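Local coordinates for GTP-binding protein (Pyrococcus horikoshii, PDB 1WXQ) that probably binds GTP and may hydrolyse nucleotides, as an archaeal Obg-type GTPase of undetermined cellular role that carries a C-terminal TGS domain, at residues A[42-46]-A[309-314]; A[348-352]-A[378-384]; A[367-373]-A[387-393]. Numbering follows the deposited sequence.

In the fold
The three contacts show how a multidomain GTPase combines contacts of different sequence span. Contact 1 joins strand 39-47 to helix 305-316 across more than 260 residues and lies in the G domain, about 8 Å from the chain centre. Contacts 2 and 3 both belong to the TGS domain, their segments alternating along the chain, with centres 9 Å apart; they touch where Tyr382 OH meets Asp388 OD2 at 2.7 Å, a probable hydrogen bond, and where Pro351 CB packs on Ala369 CB at 3.4 Å. Contact 1 lies farther away, its centre 23 Å from that of contact 2 and 24 Å from that of contact 3, although its nearest atoms come within about 5 Å of contact 3.

Contact 1: A[42-46]-A[309-314]; sequences TYAIT and INRVVF
Strand-on-helix packing in the P-loop GTPase domain closes this long-range contact: the extended segment 42-46 crosses helix 309-314 at -81°, almost perpendicular, with the axes 8.2 Å apart at closest approach. Ala44 and Asn310 set the register, their CA atoms 5.9 Å apart. Along the strand, the CA-to-CB bonds of Thr42, Ala44 and Thr46 point toward the helix, while that of Tyr43 points away. The small Ala44 lets the helix come close, its CB lying 4.3 Å from Val313 CG1 (chi1 t) and 4.3 Å from Phe314 CZ. Ile309, with chi1 m and chi2 t, extends CD1 to 3.1 Å from Thr42 OG1, a hydroxyl that is hydrogen-bonded to Ala20 O; Ile309 CG2 lies 3.6 Å from Tyr43 O. Asn310 starts sideways, but chi1 m and chi2 near -9° swing its amide to the strand backbone, where Ile45 N gives OD1 a weak hydrogen bond of 3.4 Å. Beyond the segments, strand 68-77 pairs with the strand, and Phe386 meets the Phe314 ring edge-to-face. Phe314 adopts chi1 m with chi2 near -49°, bringing its CZ to 3.6 Å from Thr46 CB, while Ile45 O lies at the ring edge, 4.1 Å from CE2.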
loop_
_atom_site.group_PDB
_atom_site.type_symbol
_atom_site.label_atom_id
_atom_site.label_comp_id
_atom_site.label_asym_id
_atom_site.label_seq_id
_atom_site.Cartn_x
_atom_site.Cartn_y
_atom_site.Cartn_z
ATOM N N THR A 42 6.874 -8.936 -2.820
ATOM C CA THR A 42 6.981 -9.110 -1.385
ATOM C C THR A 42 5.679 -9.813 -1.046
ATOM O O THR A 42 4.967 -10.243 -1.954
ATOM C CB THR A 42 7.086 -7.757 -0.652
ATOM O OG1 THR A 42 7.278 -7.991 0.746
ATOM C CG2 THR A 42 5.831 -6.932 -0.854
ATOM N N TYR A 43 5.365 -9.939 0.237
ATOM C CA TYR A 43 4.204 -10.758 0.559
ATOM C C TYR A 43 3.381 -10.133 1.688
ATOM O O TYR A 43 3.874 -9.370 2.509
ATOM C CB TYR A 43 4.698 -12.144 0.986
ATOM C CG TYR A 43 4.905 -13.009 -0.209
ATOM C CD1 TYR A 43 3.820 -13.368 -1.003
ATOM C CD2 TYR A 43 6.171 -13.520 -0.497
ATOM C CE1 TYR A 43 3.997 -14.225 -2.080
ATOM C CE2 TYR A 43 6.347 -14.383 -1.568
ATOM C CZ TYR A 43 5.267 -14.738 -2.355
ATOM O OH TYR A 43 5.442 -15.578 -3.437
ATOM N N ALA A 44 2.072 -10.448 1.683
ATOM C CA ALA A 44 1.202 -9.929 2.734
ATOM C C ALA A 44 0.710 -11.050 3.653
ATOM O O ALA A 44 -0.145 -11.853 3.306
ATOM C CB ALA A 44 0.016 -9.228 2.074
ATOM N N ILE A 45 1.315 -11.104 4.853
ATOM C CA ILE A 45 1.025 -12.206 5.763
ATOM C C ILE A 45 -0.013 -11.823 6.823
ATOM O O ILE A 45 0.172 -10.908 7.613
ATOM C CB ILE A 45 2.338 -12.609 6.434
ATOM C CG1 ILE A 45 3.420 -12.817 5.370
ATOM C CG2 ILE A 45 2.155 -13.938 7.187
ATOM C CD1 ILE A 45 4.805 -13.042 5.980
ATOM N N THR A 46 -1.064 -12.626 6.816
ATOM C CA THR A 46 -2.130 -12.517 7.798
ATOM C C THR A 46 -2.687 -13.930 7.988
ATOM O O THR A 46 -2.232 -14.863 7.336
ATOM C CB THR A 46 -3.224 -11.544 7.310
ATOM O OG1 THR A 46 -4.199 -11.343 8.344
ATOM C CG2 THR A 46 -3.896 -12.085 6.053
ATOM N N ILE A 309 4.691 -3.513 5.749
ATOM C CA ILE A 309 3.982 -4.016 4.572
ATOM C C ILE A 309 2.527 -4.389 4.870
ATOM O O ILE A 309 1.640 -4.153 4.042
ATOM C CB ILE A 309 4.735 -5.208 3.947
ATOM C CG1 ILE A 309 6.096 -4.722 3.426
ATOM C CG2 ILE A 309 3.904 -5.828 2.837
ATOM C CD1 ILE A 309 7.021 -5.814 2.937
ATOM N N ASN A 310 2.272 -4.946 6.052
ATOM C CA ASN A 310 0.902 -5.287 6.408
ATOM C C ASN A 310 0.096 -3.990 6.614
ATOM O O ASN A 310 -1.088 -3.925 6.262
ATOM C CB ASN A 310 0.847 -6.150 7.695
ATOM C CG ASN A 310 1.353 -7.595 7.487
ATOM O OD1 ASN A 310 1.601 -8.045 6.353
ATOM N ND2 ASN A 310 1.502 -8.326 8.592
ATOM N N ARG A 311 0.726 -2.952 7.168
ATOM C CA ARG A 311 0.004 -1.702 7.410
ATOM C C ARG A 311 -0.320 -1.008 6.108
ATOM O O ARG A 311 -1.348 -0.334 6.002
ATOM C CB ARG A 311 0.796 -0.755 8.339
ATOM C CG ARG A 311 0.901 -1.236 9.791
ATOM C CD ARG A 311 -0.487 -1.402 10.465
ATOM N NE ARG A 311 -1.134 -0.121 10.732
ATOM C CZ ARG A 311 -0.787 0.702 11.723
ATOM N NH1 ARG A 311 0.194 0.381 12.554
ATOM N NH2 ARG A 311 -1.414 1.860 11.871
ATOM N N VAL A 312 0.541 -1.176 5.108
ATOM C CA VAL A 312 0.274 -0.561 3.807
ATOM C C VAL A 312 -0.934 -1.231 3.123
ATOM O O VAL A 312 -1.868 -0.565 2.683
ATOM C CB VAL A 312 1.474 -0.680 2.844
ATOM C CG1 VAL A 312 1.069 -0.149 1.482
ATOM C CG2 VAL A 312 2.678 0.078 3.375
ATOM N N VAL A 313 -0.894 -2.556 3.063
ATOM C CA VAL A 313 -1.926 -3.373 2.430
ATOM C C VAL A 313 -3.297 -3.363 3.104
ATOM O O VAL A 313 -4.313 -3.055 2.465
ATOM C CB VAL A 313 -1.445 -4.855 2.325
ATOM C CG1 VAL A 313 -2.499 -5.715 1.645
ATOM C CG2 VAL A 313 -0.137 -4.917 1.545
ATOM N N PHE A 314 -3.306 -3.712 4.390
ATOM C CA PHE A 314 -4.522 -3.807 5.194
ATOM C C PHE A 314 -5.072 -2.500 5.772
ATOM O O PHE A 314 -6.274 -2.359 5.971
ATOM C CB PHE A 314 -4.280 -4.768 6.359
ATOM C CG PHE A 314 -3.825 -6.134 5.938
ATOM C CD1 PHE A 314 -4.508 -6.842 4.938
ATOM C CD2 PHE A 314 -2.720 -6.724 6.551
ATOM C CE1 PHE A 314 -4.094 -8.126 4.550
ATOM C CE2 PHE A 314 -2.292 -8.007 6.178
ATOM C CZ PHE A 314 -2.984 -8.712 5.171
#

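Contact 2: A[348-352]-A[378-384]; sequences GSTPR and VGEDYEL
A salt bridge and a backbone hydrogen bond tie the start of helix 351-358 to the 378-384 loop of the ubiquitin-like TGS domain. In the salt bridge, Arg352 NE donates to Glu380 OE2 at 2.9 Å, at 166° and near the guanidinium plane. Arg352 reaches it with chi1 and chi2 t and chi3 m; the CA-to-CB bond of Glu380 points away, but chi1 t and chi2 p fold its carboxylate back. In the backbone bond, Leu384 N donates to Ser349 O at 3.0 Å and 157°. Two CA-H...O contacts lie beside it: Glu383 CA to Ser349 O at 3.4 Å and Thr350 CA to Tyr382 O at 3.2 Å. Thr350 and Glu383 define the register, with CA atoms 5.0 Å apart. Thr350 is the N-cap, in extended conformation (phi/psi -130/170) before the helical Pro351, and its N is hydrogen-bonded to Asp353 OD2. In the loop, a type I turn from Gly379 to Tyr382 places Glu380 and Asp381 at its corners, closed by a weak 3.2 Å bond from Tyr382 N to Gly379 O. Farther out, Leu384 (chi1 m, chi2 t) brings CD1 to 3.8 Å from Ser349 CB and 3.6 Å from Thr350 O. Pro351 wedges into the loop, its CG lying 4.0 Å from each of Val378 CG1, Leu384 CD2 and Tyr382 CD2, the last at the edge of the tyrosine ring.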
loop_
_atom_site.group_PDB
_atom_site.type_symbol
_atom_site.label_atom_id
_atom_site.label_comp_id
_atom_site.label_asym_id
_atom_site.label_seq_id
_atom_site.Cartn_x
_atom_site.Cartn_y
_atom_site.Cartn_z
ATOM N N GLY A 348 -15.592 -2.430 1.155
ATOM C CA GLY A 348 -16.744 -1.805 0.523
ATOM C C GLY A 348 -17.091 -2.571 -0.747
ATOM O O GLY A 348 -18.096 -2.309 -1.417
ATOM N N SER A 349 -16.230 -3.524 -1.087
ATOM C CA SER A 349 -16.446 -4.351 -2.261
ATOM C C SER A 349 -17.620 -5.277 -1.980
ATOM O O SER A 349 -18.038 -5.441 -0.832
ATOM C CB SER A 349 -15.196 -5.178 -2.565
ATOM O OG SER A 349 -14.146 -4.348 -3.023
ATOM N N THR A 350 -18.165 -5.869 -3.032
ATOM C CA THR A 350 -19.280 -6.780 -2.880
ATOM C C THR A 350 -18.911 -8.037 -3.641
ATOM O O THR A 350 -17.910 -8.054 -4.370
ATOM C CB THR A 350 -20.592 -6.181 -3.445
ATOM O OG1 THR A 350 -20.391 -5.758 -4.797
ATOM C CG2 THR A 350 -21.044 -5.007 -2.614
ATOM N N PRO A 351 -19.696 -9.115 -3.476
ATOM C CA PRO A 351 -19.350 -10.335 -4.204
ATOM C C PRO A 351 -19.312 -10.156 -5.718
ATOM O O PRO A 351 -18.492 -10.786 -6.396
ATOM C CB PRO A 351 -20.403 -11.324 -3.727
ATOM C CG PRO A 351 -20.585 -10.906 -2.301
ATOM C CD PRO A 351 -20.707 -9.401 -2.447
ATOM N N ARG A 352 -20.175 -9.299 -6.255
ATOM C CA ARG A 352 -20.138 -9.092 -7.684
ATOM C C ARG A 352 -18.804 -8.489 -8.087
ATOM O O ARG A 352 -18.257 -8.775 -9.143
ATOM C CB ARG A 352 -21.271 -8.142 -8.067
ATOM C CG ARG A 352 -21.248 -7.804 -9.557
ATOM C CD ARG A 352 -22.209 -6.664 -9.906
ATOM N NE ARG A 352 -23.587 -7.042 -9.583
ATOM C CZ ARG A 352 -24.345 -7.539 -10.579
ATOM N NH1 ARG A 352 -23.840 -7.671 -11.794
ATOM N NH2 ARG A 352 -25.614 -7.885 -10.338
ATOM N N VAL A 378 -26.171 -14.232 0.549
ATOM C CA VAL A 378 -25.832 -12.869 0.922
ATOM C C VAL A 378 -26.669 -11.868 0.115
ATOM O O VAL A 378 -27.345 -12.221 -0.844
ATOM C CB VAL A 378 -24.305 -12.639 0.666
ATOM C CG1 VAL A 378 -24.079 -11.687 -0.484
ATOM C CG2 VAL A 378 -23.643 -12.154 1.937
ATOM N N GLY A 379 -26.610 -10.610 0.533
ATOM C CA GLY A 379 -27.325 -9.562 -0.175
ATOM C C GLY A 379 -26.457 -9.087 -1.328
ATOM O O GLY A 379 -25.266 -9.377 -1.344
ATOM N N GLU A 380 -27.017 -8.357 -2.281
ATOM C CA GLU A 380 -26.225 -7.880 -3.404
ATOM C C GLU A 380 -25.347 -6.721 -2.999
ATOM O O GLU A 380 -24.352 -6.405 -3.649
ATOM C CB GLU A 380 -27.147 -7.438 -4.531
ATOM C CG GLU A 380 -26.534 -6.393 -5.429
ATOM C CD GLU A 380 -25.624 -6.991 -6.461
ATOM O OE1 GLU A 380 -25.797 -8.197 -6.742
ATOM O OE2 GLU A 380 -24.750 -6.263 -6.987
ATOM N N ASP A 381 -25.751 -6.088 -1.914
ATOM C CA ASP A 381 -25.041 -4.954 -1.379
ATOM C C ASP A 381 -24.134 -5.379 -0.237
ATOM O O ASP A 381 -23.589 -4.540 0.480
ATOM C CB ASP A 381 -26.050 -3.918 -0.894
ATOM C CG ASP A 381 -26.923 -3.385 -2.026
ATOM O OD1 ASP A 381 -26.365 -2.820 -3.001
ATOM O OD2 ASP A 381 -28.164 -3.535 -1.954
ATOM N N TYR A 382 -23.970 -6.687 -0.074
ATOM C CA TYR A 382 -23.136 -7.235 0.983
ATOM C C TYR A 382 -21.684 -6.794 0.879
ATOM O O TYR A 382 -21.057 -6.883 -0.176
ATOM C CB TYR A 382 -23.194 -8.757 0.960
ATOM C CG TYR A 382 -22.280 -9.426 1.965
ATOM C CD1 TYR A 382 -22.562 -9.389 3.327
ATOM C CD2 TYR A 382 -21.143 -10.113 1.551
ATOM C CE1 TYR A 382 -21.737 -10.024 4.257
ATOM C CE2 TYR A 382 -20.308 -10.751 2.467
ATOM C CZ TYR A 382 -20.612 -10.705 3.819
ATOM O OH TYR A 382 -19.795 -11.342 4.735
ATOM N N GLU A 383 -21.153 -6.321 1.995
ATOM C CA GLU A 383 -19.764 -5.877 2.007
ATOM C C GLU A 383 -18.821 -7.007 2.417
ATOM O O GLU A 383 -18.909 -7.572 3.500
ATOM C CB GLU A 383 -19.631 -4.723 3.004
ATOM C CG GLU A 383 -20.719 -3.662 2.833
ATOM C CD GLU A 383 -20.717 -2.756 4.044
ATOM O OE1 GLU A 383 -19.677 -2.187 4.348
ATOM O OE2 GLU A 383 -21.759 -2.639 4.687
ATOM N N LEU A 384 -17.918 -7.363 1.487
ATOM C CA LEU A 384 -16.914 -8.362 1.826
ATOM C C LEU A 384 -16.207 -7.989 3.130
ATOM O O LEU A 384 -15.796 -6.857 3.343
ATOM C CB LEU A 384 -15.898 -8.416 0.685
ATOM C CG LEU A 384 -16.511 -8.919 -0.626
ATOM C CD1 LEU A 384 -15.511 -8.893 -1.783
ATOM C CD2 LEU A 384 -17.015 -10.359 -0.528
#

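Contact 3: A[367-373]-A[387-393]; sequences LYAINAR and NDIVKIV
Antiparallel pairing of strands 367-371 and 388-393, whose directions differ by 152° and whose axes approach to 4.7 Å, forms one edge of the TGS-domain sheet. Walking from Leu367, a classic beta bulge comes first: Leu367 N donates to Val393 O at 2.8 Å, while Tyr368 N reaches the same oxygen only weakly, at 3.4 Å. Val393 N returns a 3.0 Å bond to Tyr368 O. Tyr368, with chi1 p and chi2 near -74°, turns its ring face to Val393, whose CG2 makes a CH-pi contact 4.0 Å from the Tyr368 ring centroid. Ala369 faces Ile392 in a non-hydrogen-bonded pair, and its CB packs diagonally on Val390 CG1 at 3.8 Å. Ile370 and Lys391 form a hydrogen-bonded pair, with 2.9 Å both from Ile370 N to Lys391 O and from Lys391 N to Ile370 O. Asn371 pairs with Val390 without such bonds; its OD1 accepts from Arg373 N in an Asx turn, though that nitrogen is less certainly placed. Ala372 N donates to Ile389 O at 2.7 Å, and its CB sits 3.3 Å from Ile389 CG2. Arg373 lays its guanidinium face over Ile389 CG1; its 4.0 Å salt bridge from NH1 to Asp388 OD1 is long and tentative, NH1 being insecurely placed, whereas Asp388 OD2 is hydrogen-bonded to Tyr382 OH. Backbone bonds thus fix the register, and the side chains supply mainly apolar cover.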
loop_
_atom_site.group_PDB
_atom_site.type_symbol
_atom_site.label_atom_id
_atom_site.label_comp_id
_atom_site.label_asym_id
_atom_site.label_seq_id
_atom_site.Cartn_x
_atom_site.Cartn_y
_atom_site.Cartn_z
ATOM N N LEU A 367 -25.480 -13.410 -10.496
ATOM C CA LEU A 367 -26.847 -13.537 -10.010
ATOM C C LEU A 367 -26.847 -13.288 -8.505
ATOM O O LEU A 367 -27.573 -12.429 -8.012
ATOM C CB LEU A 367 -27.419 -14.926 -10.348
ATOM C CG LEU A 367 -27.637 -15.237 -11.839
ATOM C CD1 LEU A 367 -28.337 -16.574 -11.997
ATOM C CD2 LEU A 367 -28.484 -14.126 -12.474
ATOM N N TYR A 368 -26.015 -14.022 -7.777
ATOM C CA TYR A 368 -25.937 -13.853 -6.334
ATOM C C TYR A 368 -24.792 -14.663 -5.761
ATOM O O TYR A 368 -24.182 -15.473 -6.455
ATOM C CB TYR A 368 -27.256 -14.279 -5.670
ATOM C CG TYR A 368 -27.541 -15.755 -5.782
ATOM C CD1 TYR A 368 -27.956 -16.317 -6.989
ATOM C CD2 TYR A 368 -27.354 -16.600 -4.693
ATOM C CE1 TYR A 368 -28.171 -17.689 -7.110
ATOM C CE2 TYR A 368 -27.567 -17.975 -4.801
ATOM C CZ TYR A 368 -27.972 -18.514 -6.012
ATOM O OH TYR A 368 -28.154 -19.876 -6.129
ATOM N N ALA A 369 -24.507 -14.445 -4.485
ATOM C CA ALA A 369 -23.417 -15.162 -3.825
ATOM C C ALA A 369 -23.834 -15.825 -2.523
ATOM O O ALA A 369 -24.845 -15.482 -1.931
ATOM C CB ALA A 369 -22.240 -14.209 -3.565
ATOM N N ILE A 370 -23.023 -16.772 -2.079
ATOM C CA ILE A 370 -23.278 -17.491 -0.837
ATOM C C ILE A 370 -22.048 -17.425 0.074
ATOM O O ILE A 370 -20.926 -17.690 -0.351
ATOM C CB ILE A 370 -23.652 -18.969 -1.136
ATOM C CG1 ILE A 370 -25.069 -19.025 -1.708
ATOM C CG2 ILE A 370 -23.543 -19.816 0.117
ATOM C CD1 ILE A 370 -25.469 -20.392 -2.244
ATOM N N ASN A 371 -22.275 -17.041 1.322
ATOM C CA ASN A 371 -21.213 -16.945 2.315
ATOM C C ASN A 371 -20.800 -18.368 2.698
ATOM O O ASN A 371 -21.512 -19.045 3.442
ATOM C CB ASN A 371 -21.737 -16.201 3.547
ATOM C CG ASN A 371 -20.670 -15.987 4.600
ATOM O OD1 ASN A 371 -19.931 -16.908 4.950
ATOM N ND2 ASN A 371 -20.590 -14.767 5.123
ATOM N N ALA A 372 -19.653 -18.817 2.192
ATOM C CA ALA A 372 -19.165 -20.167 2.467
ATOM C C ALA A 372 -18.858 -20.426 3.932
ATOM O O ALA A 372 -18.270 -21.450 4.277
ATOM C CB ALA A 372 -17.935 -20.459 1.628
ATOM N N ARG A 373 -19.245 -19.493 4.794
ATOM C CA ARG A 373 -19.036 -19.656 6.221
ATOM C C ARG A 373 -20.392 -19.780 6.884
ATOM O O ARG A 373 -20.666 -20.777 7.551
ATOM C CB ARG A 373 -18.262 -18.472 6.799
ATOM C CG ARG A 373 -16.755 -18.660 6.737
ATOM C CD ARG A 373 -16.010 -17.457 7.279
ATOM N NE ARG A 373 -14.578 -17.723 7.355
ATOM C CZ ARG A 373 -13.645 -16.783 7.453
ATOM N NH1 ARG A 373 -13.989 -15.499 7.486
ATOM N NH2 ARG A 373 -12.364 -17.127 7.509
ATOM N N ASN A 387 -11.315 -11.845 5.171
ATOM C CA ASN A 387 -11.153 -13.296 5.217
ATOM C C ASN A 387 -12.457 -14.051 4.936
ATOM O O ASN A 387 -12.751 -15.084 5.527
ATOM C CB ASN A 387 -10.622 -13.669 6.602
ATOM C CG ASN A 387 -9.191 -14.130 6.488
ATOM O OD1 ASN A 387 -8.718 -14.528 5.428
ATOM N ND2 ASN A 387 -8.485 -14.075 7.632
ATOM N N ASP A 388 -13.266 -13.492 4.019
ATOM C CA ASP A 388 -14.544 -14.124 3.718
ATOM C C ASP A 388 -14.389 -15.289 2.735
ATOM O O ASP A 388 -13.509 -15.311 1.885
ATOM C CB ASP A 388 -15.481 -13.063 3.141
ATOM C CG ASP A 388 -16.440 -12.600 4.230
ATOM O OD1 ASP A 388 -16.307 -13.087 5.354
ATOM O OD2 ASP A 388 -17.293 -11.762 3.951
ATOM N N ILE A 389 -15.212 -16.335 2.728
ATOM C CA ILE A 389 -15.108 -17.418 1.749
ATOM C C ILE A 389 -16.428 -17.287 0.985
ATOM O O ILE A 389 -17.498 -17.243 1.594
ATOM C CB ILE A 389 -14.986 -18.798 2.452
ATOM C CG1 ILE A 389 -13.823 -18.753 3.456
ATOM C CG2 ILE A 389 -14.711 -19.907 1.427
ATOM C CD1 ILE A 389 -13.705 -19.970 4.335
ATOM N N VAL A 390 -16.367 -17.216 -0.341
ATOM C CA VAL A 390 -17.593 -16.986 -1.099
ATOM C C VAL A 390 -17.850 -17.773 -2.383
ATOM O O VAL A 390 -16.948 -17.990 -3.176
ATOM C CB VAL A 390 -17.708 -15.471 -1.432
ATOM C CG1 VAL A 390 -18.760 -15.234 -2.506
ATOM C CG2 VAL A 390 -18.067 -14.697 -0.174
ATOM N N LYS A 391 -19.106 -18.181 -2.571
ATOM C CA LYS A 391 -19.532 -18.914 -3.764
ATOM C C LYS A 391 -20.257 -17.956 -4.723
ATOM O O LYS A 391 -21.254 -17.319 -4.363
ATOM C CB LYS A 391 -20.458 -20.081 -3.376
ATOM C CG LYS A 391 -21.221 -20.762 -4.536
ATOM C CD LYS A 391 -20.615 -21.694 -5.589
ATOM C CE LYS A 391 -21.370 -22.016 -6.883
ATOM N NZ LYS A 391 -22.337 -23.107 -6.986
ATOM N N ILE A 392 -19.738 -17.849 -5.941
ATOM C CA ILE A 392 -20.330 -16.976 -6.946
ATOM C C ILE A 392 -21.225 -17.749 -7.926
ATOM O O ILE A 392 -20.842 -18.786 -8.472
ATOM C CB ILE A 392 -19.235 -16.228 -7.734
ATOM C CG1 ILE A 392 -18.406 -15.365 -6.769
ATOM C CG2 ILE A 392 -19.868 -15.381 -8.823
ATOM C CD1 ILE A 392 -17.214 -14.681 -7.407
ATOM N N VAL A 393 -22.426 -17.225 -8.137
ATOM C CA VAL A 393 -23.386 -17.836 -9.037
ATOM C C VAL A 393 -23.632 -16.908 -10.216
ATOM O O VAL A 393 -24.154 -15.805 -10.048
ATOM C CB VAL A 393 -24.714 -18.093 -8.311
ATOM C CG1 VAL A 393 -25.737 -18.666 -9.271
ATOM C CG2 VAL A 393 -24.484 -19.041 -7.156
#